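Local structure of PHOX (Pseudomonas fluorescens, 4A9V) at residues A[205-210]-A[235-240]; A[225-228]-A[233-236]; A[353-356]-A[360-363]. The protein hydrolyses phosphate monoesters as an alkaline phosphatase, using a cofactor of iron and calcium ions held in a beta-propeller. All blocks are in the same frame, centred on the assembly; numbering follows the deposited sequence. Where two conformers were deposited one is given.

Contact 1: residues A[205-210]-A[235-240]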
loop_
_atom_site.group_PDB
_atom_site.type_symbol
_atom_site.label_atom_id
_atom_site.label_comp_id
_atom_site.label_asym_id
_atom_site.label_seq_id
_atom_site.Cartn_x
_atom_site.Cartn_y
_atom_site.Cartn_z
ATOM N N ALA A 205 11.794 -28.837 5.877
ATOM C CA ALA A 205 10.684 -28.450 6.740
ATOM C C ALA A 205 11.165 -28.022 8.127
ATOM O O ALA A 205 10.452 -27.309 8.837
ATOM C CB ALA A 205 9.683 -29.588 6.857
ATOM N N GLN A 206 12.352 -28.486 8.522
ATOM C CA GLN A 206 12.936 -28.122 9.818
ATOM C C GLN A 206 14.027 -27.057 9.663
ATOM O O GLN A 206 14.899 -26.905 10.522
ATOM C CB GLN A 206 13.503 -29.367 10.509
ATOM C CG GLN A 206 12.505 -30.512 10.634
ATOM C CD GLN A 206 11.866 -30.596 12.012
ATOM O OE1 GLN A 206 12.501 -30.274 13.022
ATOM N NE2 GLN A 206 10.678 -31.190 12.075
ATOM N N GLN A 207 13.951 -26.285 8.585
ATOM C CA GLN A 207 14.881 -25.189 8.319
ATOM C C GLN A 207 15.119 -24.355 9.572
ATOM O O GLN A 207 14.157 -23.826 10.136
ATOM C CB GLN A 207 14.286 -24.295 7.226
ATOM C CG GLN A 207 15.190 -23.167 6.752
ATOM C CD GLN A 207 16.487 -23.670 6.143
ATOM O OE1 GLN A 207 16.477 -24.400 5.150
ATOM N NE2 GLN A 207 17.613 -23.223 6.691
ATOM N N GLN A 208 16.384 -24.130 9.914
ATOM C CA GLN A 208 16.754 -23.152 10.915
ATOM C C GLN A 208 16.712 -21.759 10.321
ATOM O O GLN A 208 17.189 -21.533 9.199
ATOM C CB GLN A 208 18.166 -23.414 11.417
ATOM C CG GLN A 208 18.343 -24.745 12.109
ATOM C CD GLN A 208 19.738 -24.893 12.659
ATOM O OE1 GLN A 208 20.707 -24.557 11.972
ATOM N NE2 GLN A 208 19.823 -25.070 13.971
ATOM N N PHE A 209 16.111 -20.829 11.052
ATOM C CA PHE A 209 16.135 -19.428 10.680
ATOM C C PHE A 209 16.787 -18.616 11.787
ATOM O O PHE A 209 16.664 -18.956 12.963
ATOM C CB PHE A 209 14.713 -18.923 10.420
ATOM C CG PHE A 209 14.061 -19.546 9.212
ATOM C CD1 PHE A 209 14.584 -19.337 7.950
ATOM C CD2 PHE A 209 12.943 -20.353 9.343
ATOM C CE1 PHE A 209 13.970 -19.864 6.831
ATOM C CE2 PHE A 209 12.315 -20.874 8.222
ATOM C CZ PHE A 209 12.867 -20.679 6.973
ATOM N N ASP A 210 17.595 -17.637 11.395
ATOM C CA ASP A 210 18.313 -16.804 12.343
ATOM C C ASP A 210 17.384 -15.704 12.874
ATOM O O ASP A 210 16.231 -15.590 12.452
ATOM C CB ASP A 210 19.582 -16.220 11.690
ATOM C CG ASP A 210 19.282 -15.233 10.566
ATOM O OD1 ASP A 210 18.361 -14.414 10.722
ATOM O OD2 ASP A 210 20.099 -15.141 9.621
ATOM N N ASP A 235 13.611 -20.866 -2.335
ATOM C CA ASP A 235 13.959 -21.920 -1.383
ATOM C C ASP A 235 15.106 -21.462 -0.494
ATOM O O ASP A 235 16.254 -21.354 -0.941
ATOM C CB ASP A 235 14.349 -23.179 -2.155
ATOM C CG ASP A 235 14.697 -24.351 -1.252
ATOM O OD1 ASP A 235 14.701 -24.191 -0.008
ATOM O OD2 ASP A 235 14.927 -25.446 -1.804
ATOM N N MET A 236 14.775 -21.154 0.757
ATOM C CA MET A 236 15.744 -20.631 1.715
ATOM C C MET A 236 16.871 -21.602 2.058
ATOM O O MET A 236 17.899 -21.176 2.582
ATOM C CB MET A 236 15.035 -20.207 2.999
ATOM C CG MET A 236 14.086 -19.040 2.814
ATOM S SD MET A 236 14.973 -17.485 2.603
ATOM C CE MET A 236 15.704 -17.264 4.222
ATOM N N ALA A 237 16.690 -22.890 1.770
ATOM C CA ALA A 237 17.770 -23.862 1.963
ATOM C C ALA A 237 18.893 -23.600 0.963
ATOM O O ALA A 237 20.016 -24.066 1.155
ATOM C CB ALA A 237 17.250 -25.288 1.825
ATOM N N LYS A 238 18.536 -23.025 -0.183
ATOM C CA LYS A 238 19.474 -22.827 -1.287
ATOM C C LYS A 238 19.916 -21.370 -1.432
ATOM O O LYS A 238 21.067 -21.096 -1.768
ATOM C CB LYS A 238 18.849 -23.315 -2.597
ATOM C CG LYS A 238 18.551 -24.803 -2.605
ATOM C CD LYS A 238 17.859 -25.257 -3.882
ATOM C CE LYS A 238 17.893 -26.773 -4.031
ATOM N NZ LYS A 238 17.306 -27.221 -5.324
ATOM N N ASN A 239 18.985 -20.440 -1.231
ATOM C CA ASN A 239 19.219 -19.035 -1.543
ATOM C C ASN A 239 18.738 -18.114 -0.428
ATOM O O ASN A 239 17.891 -17.244 -0.645
ATOM C CB ASN A 239 18.518 -18.669 -2.847
ATOM C CG ASN A 239 19.131 -19.362 -4.037
ATOM O OD1 ASN A 239 20.283 -19.107 -4.384
ATOM N ND2 ASN A 239 18.405 -20.304 -4.611
ATOM N N PRO A 240 19.262 -18.299 0.794
ATOM C CA PRO A 240 18.730 -17.533 1.917
ATOM C C PRO A 240 18.859 -16.019 1.769
ATOM O O PRO A 240 18.007 -15.281 2.258
ATOM C CB PRO A 240 19.553 -18.038 3.105
ATOM C CG PRO A 240 20.808 -18.565 2.500
ATOM C CD PRO A 240 20.374 -19.174 1.199
#

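Contact 2: residues A[225-228]-A[233-236]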
loop_
_atom_site.group_PDB
_atom_site.type_symbol
_atom_site.label_atom_id
_atom_site.label_comp_id
_atom_site.label_asym_id
_atom_site.label_seq_id
_atom_site.Cartn_x
_atom_site.Cartn_y
_atom_site.Cartn_z
ATOM N N ILE A 225 1.813 -19.947 -0.410
ATOM C CA ILE A 225 2.236 -19.467 -1.723
ATOM C C ILE A 225 2.878 -20.601 -2.545
ATOM O O ILE A 225 2.502 -20.831 -3.702
ATOM C CB ILE A 225 3.201 -18.264 -1.584
ATOM C CG1 ILE A 225 2.525 -17.110 -0.841
ATOM C CG2 ILE A 225 3.705 -17.819 -2.945
ATOM C CD1 ILE A 225 1.221 -16.656 -1.454
ATOM N N ASN A 226 3.836 -21.308 -1.948
ATOM C CA ASN A 226 4.348 -22.556 -2.494
ATOM C C ASN A 226 4.904 -22.382 -3.907
ATOM O O ASN A 226 4.654 -23.179 -4.816
ATOM C CB ASN A 226 3.276 -23.639 -2.394
ATOM C CG ASN A 226 2.915 -23.949 -0.951
ATOM O OD1 ASN A 226 3.777 -23.916 -0.075
ATOM N ND2 ASN A 226 1.626 -24.100 -0.677
ATOM N N TRP A 227 5.793 -21.399 -4.025
ATOM C CA TRP A 227 6.655 -21.256 -5.193
ATOM C C TRP A 227 7.919 -22.068 -5.070
ATOM O O TRP A 227 8.435 -22.581 -6.062
ATOM C CB TRP A 227 7.027 -19.792 -5.388
ATOM C CG TRP A 227 5.868 -18.905 -5.731
ATOM C CD1 TRP A 227 4.574 -19.283 -6.079
ATOM C CD2 TRP A 227 5.889 -17.454 -5.813
ATOM N NE1 TRP A 227 3.818 -18.182 -6.377
ATOM C CE2 TRP A 227 4.531 -17.049 -6.157
ATOM C CE3 TRP A 227 6.816 -16.486 -5.484
ATOM C CZ2 TRP A 227 4.169 -15.721 -6.243
ATOM C CZ3 TRP A 227 6.447 -15.153 -5.578
ATOM C CH2 TRP A 227 5.151 -14.779 -5.941
ATOM N N HIS A 228 8.449 -22.171 -3.855
ATOM C CA HIS A 228 9.759 -22.779 -3.636
ATOM C C HIS A 228 9.920 -24.221 -4.073
ATOM O O HIS A 228 11.034 -24.622 -4.393
ATOM C CB HIS A 228 10.186 -22.613 -2.177
ATOM C CG HIS A 228 9.272 -23.300 -1.192
ATOM N ND1 HIS A 228 8.123 -22.739 -0.750
ATOM C CD2 HIS A 228 9.376 -24.533 -0.562
ATOM C CE1 HIS A 228 7.500 -23.603 0.073
ATOM N NE2 HIS A 228 8.268 -24.700 0.188
ATOM N N ARG A 233 14.794 -20.101 -6.382
ATOM C CA ARG A 233 15.097 -18.753 -5.926
ATOM C C ARG A 233 14.404 -18.460 -4.590
ATOM O O ARG A 233 14.886 -17.660 -3.796
ATOM C CB ARG A 233 14.684 -17.736 -6.991
ATOM C CG ARG A 233 15.070 -16.303 -6.662
ATOM C CD ARG A 233 15.077 -15.402 -7.886
ATOM N NE ARG A 233 13.747 -15.191 -8.446
ATOM C CZ ARG A 233 13.069 -14.054 -8.336
ATOM N NH1 ARG A 233 13.372 -13.188 -7.378
ATOM N NH2 ARG A 233 12.070 -13.796 -9.166
ATOM N N PHE A 234 13.272 -19.118 -4.369
ATOM C CA PHE A 234 12.441 -18.906 -3.192
ATOM C C PHE A 234 12.657 -19.959 -2.101
ATOM O O PHE A 234 11.964 -19.947 -1.075
ATOM C CB PHE A 234 10.972 -18.865 -3.617
ATOM C CG PHE A 234 10.648 -17.696 -4.512
ATOM C CD1 PHE A 234 10.485 -16.433 -3.981
ATOM C CD2 PHE A 234 10.748 -17.812 -5.886
ATOM C CE1 PHE A 234 10.370 -15.326 -4.801
ATOM C CE2 PHE A 234 10.633 -16.708 -6.717
ATOM C CZ PHE A 234 10.466 -15.460 -6.170
ATOM N N ASP A 235 13.611 -20.866 -2.335
ATOM C CA ASP A 235 13.959 -21.920 -1.383
ATOM C C ASP A 235 15.106 -21.462 -0.494
ATOM O O ASP A 235 16.254 -21.354 -0.941
ATOM C CB ASP A 235 14.349 -23.179 -2.155
ATOM C CG ASP A 235 14.697 -24.351 -1.252
ATOM O OD1 ASP A 235 14.701 -24.191 -0.008
ATOM O OD2 ASP A 235 14.927 -25.446 -1.804
ATOM N N MET A 236 14.775 -21.154 0.757
ATOM C CA MET A 236 15.744 -20.631 1.715
ATOM C C MET A 236 16.871 -21.602 2.058
ATOM O O MET A 236 17.899 -21.176 2.582
ATOM C CB MET A 236 15.035 -20.207 2.999
ATOM C CG MET A 236 14.086 -19.040 2.814
ATOM S SD MET A 236 14.973 -17.485 2.603
ATOM C CE MET A 236 15.704 -17.264 4.222
HETATM O O HOH W 1 11.985 -26.139 -2.181
#

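Contact 3: residues A[353-356]-A[360-363]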
loop_
_atom_site.group_PDB
_atom_site.type_symbol
_atom_site.label_atom_id
_atom_site.label_comp_id
_atom_site.label_asym_id
_atom_site.label_seq_id
_atom_site.Cartn_x
_atom_site.Cartn_y
_atom_site.Cartn_z
ATOM N N ASN A 353 22.553 5.959 18.926
ATOM C CA ASN A 353 21.365 5.417 19.590
ATOM C C ASN A 353 21.511 3.931 19.916
ATOM O O ASN A 353 20.523 3.213 20.057
ATOM C CB ASN A 353 20.114 5.645 18.733
ATOM C CG ASN A 353 19.770 7.113 18.587
ATOM O OD1 ASN A 353 19.914 7.892 19.537
ATOM N ND2 ASN A 353 19.266 7.492 17.414
ATOM N N GLY A 354 22.746 3.505 20.158
ATOM C CA GLY A 354 23.010 2.135 20.593
ATOM C C GLY A 354 22.982 1.112 19.470
ATOM O O GLY A 354 23.032 -0.094 19.723
ATOM N N ILE A 355 22.992 1.596 18.231
ATOM C CA ILE A 355 23.047 0.739 17.059
ATOM C C ILE A 355 24.506 0.550 16.640
ATOM O O ILE A 355 25.135 1.465 16.110
ATOM C CB ILE A 355 22.273 1.359 15.884
ATOM C CG1 ILE A 355 20.806 1.586 16.256
ATOM C CG2 ILE A 355 22.378 0.486 14.647
ATOM C CD1 ILE A 355 20.080 2.457 15.258
ATOM N N ASP A 356 25.046 -0.637 16.894
ATOM C CA ASP A 356 26.457 -0.897 16.647
ATOM C C ASP A 356 26.713 -2.399 16.724
ATOM O O ASP A 356 25.773 -3.196 16.759
ATOM C CB ASP A 356 27.330 -0.144 17.659
ATOM C CG ASP A 356 26.994 -0.493 19.093
ATOM O OD1 ASP A 356 26.567 -1.638 19.342
ATOM O OD2 ASP A 356 27.159 0.378 19.972
ATOM N N GLY A 360 24.399 -5.864 17.147
ATOM C CA GLY A 360 24.280 -6.834 16.059
ATOM C C GLY A 360 24.349 -6.225 14.668
ATOM O O GLY A 360 23.942 -6.854 13.697
ATOM N N PHE A 361 24.816 -4.983 14.572
ATOM C CA PHE A 361 24.872 -4.289 13.286
ATOM C C PHE A 361 26.315 -3.933 12.952
ATOM O O PHE A 361 26.953 -3.156 13.658
ATOM C CB PHE A 361 24.020 -3.021 13.325
ATOM C CG PHE A 361 22.608 -3.257 13.771
ATOM C CD1 PHE A 361 22.284 -3.230 15.112
ATOM C CD2 PHE A 361 21.626 -3.588 12.856
ATOM C CE1 PHE A 361 21.005 -3.521 15.536
ATOM C CE2 PHE A 361 20.333 -3.833 13.272
ATOM C CZ PHE A 361 20.032 -3.840 14.617
ATOM N N ALA A 362 26.844 -4.547 11.903
ATOM C CA ALA A 362 28.246 -4.356 11.546
ATOM C C ALA A 362 28.485 -3.000 10.890
ATOM O O ALA A 362 29.600 -2.477 10.904
ATOM C CB ALA A 362 28.708 -5.472 10.623
ATOM N N ASP A 363 27.468 -2.503 10.199
ATOM C CA ASP A 363 27.612 -1.348 9.329
ATOM C C ASP A 363 26.223 -0.819 8.979
ATOM O O ASP A 363 25.218 -1.386 9.402
ATOM C CB ASP A 363 28.388 -1.727 8.062
ATOM C CG ASP A 363 27.794 -2.928 7.351
ATOM O OD1 ASP A 363 26.559 -3.063 7.329
ATOM O OD2 ASP A 363 28.564 -3.751 6.817
#

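Contact 1: residues A[205-210]-A[235-240]
The ring of Phe209 meets Met236 at its edge: CB of Met236 lies near the ring plane, 4.0 Å from Phe209 CE1. On one face of the same ring rests CG of Gln207, 3.4 Å above the plane and displaced toward the rim. Met236 bends at both chi2 and chi3, which curls its terminal methyl CE back to 4.1 Å from Phe209 CE1; the two side chains cross at about a right angle. Gln207 has CG on the far side of CB from its own backbone N (chi1 -175°) and a further bend at chi2, and its amide thereby reaches Ala237, with OE1 3.5 Å from both CA and CB of that residue. The approach is van der Waals only; the hydrogen bond of Gln207 OE1 is made with Ser202 OG. At the other end of the amide, Gln207 NE2 donates an almost straight bond to Gln208 O, 3.1 Å long. Gln207 has a second conformer, so its contacts hold for the one described. Across from it, Asp235 OD1 accepts from Ala237 N at 3.0 Å, an Asx turn that shapes the start of 235-240. The contact joins the loop leading into helix 211-216, with Asp210 as N-cap, to a loop well beyond its end, before strand 249-252; Lys214 of this helix touches Phe209 and Gln213 touches Met236.

Contact 2: residues A[225-228]-A[233-236]
From its CB, which packs 4.1 Å from His228 CB, the side chain of Phe234 runs toward Trp227, its CG anti to the carbonyl carbon (chi1 -65°), which swings the ring out to the indole. CG and all five remaining ring carbons lie near Trp227 CE3, which sits over the centre of the ring face, 3.7 Å above the plane. The shortest approach is from Phe234 CE1, 3.8 Å from Trp227 CE3. CZ, at the tip, also lies over the centre of the Arg233 guanidinium plane. The planes of the two rings stand at 77°, with the benzene edge of the indole aimed into the phenyl face, so the pair is a T-shaped (edge-to-face) stack. It bridges the two arms of a tight excursion in the loop between helix 211-216 and strand 249-252, the second arm emerging from a 3-10 segment that ends at Phe234, and Leu114 of helix 107-115 touches both residues. Were Phe234 replaced by an alanine, the edge of Trp227 would probably lose the aromatic face it points into, leaving a gap beside Leu114. Nearer the backbone, His228 CB rests 3.4 Å from Phe234 O, while a water donates to His228 O and, weakly, to Asp235 OD2, which is also bonded to Ser203 OG.

Contact 3: residues A[353-356]-A[360-363]
Asp356 O accepts a hydrogen bond from Phe361 N at 3.0 Å, nearly straight at the hydrogen with an angle of 166°. The donor arrives from well above the carbonyl plane, 50° out of it, and so does not follow a lone pair. Gly360 N lies at the same distance, 3.0 Å, from Asp356 O. Gly360 has a positive phi, and a side chain at this backbone geometry would collide with the carbonyl oxygen of the residue before it. Beside the polar link, CG2 of Ile355 packs obliquely against the phenylalanine ring, 3.7 Å from Phe361 CD1 and nearly as close to CG. This branch points that way because CG2 lies anti to the backbone N of Ile355, while CG1 is anti to the carbonyl carbon (chi1 -59°). Asp356 O also comes near the ring edge, 3.9 Å from Phe361 CD1. Val367 of helix 364-369 touches both Ile355 and Phe361, and helix 371-377 packs on the phenylalanine through Leu373, Ala374 and Val377. The CB of Asp356 points away from 360-363, and its OD1 is hydrogen-bonded to Ser358 OG within the turn. One backbone hydrogen bond, from residue i+5 back to i as in a pi-turn, and one apolar contact carry the pairing, with no salt bridge across it.

In the fold
Following the chain from the N terminus, strand 189-193 leads into a long connection that returns to the sheet at strand 249-252, and contacts 1 and 2 both lie within it. Contact 1 closes the larger loop, round helix 211-216; contact 2 closes a short one nested inside, and the two share Asp235 and Met236. Their centres are about 10 Å apart, and they touch where Asn239 packs on Arg233. Contact 3 follows in series, closing a small turn between strand 340-347 and helix 364-369; its centre is about 25 Å from that of contact 1 and about 31 Å from that of contact 2, and it touches neither.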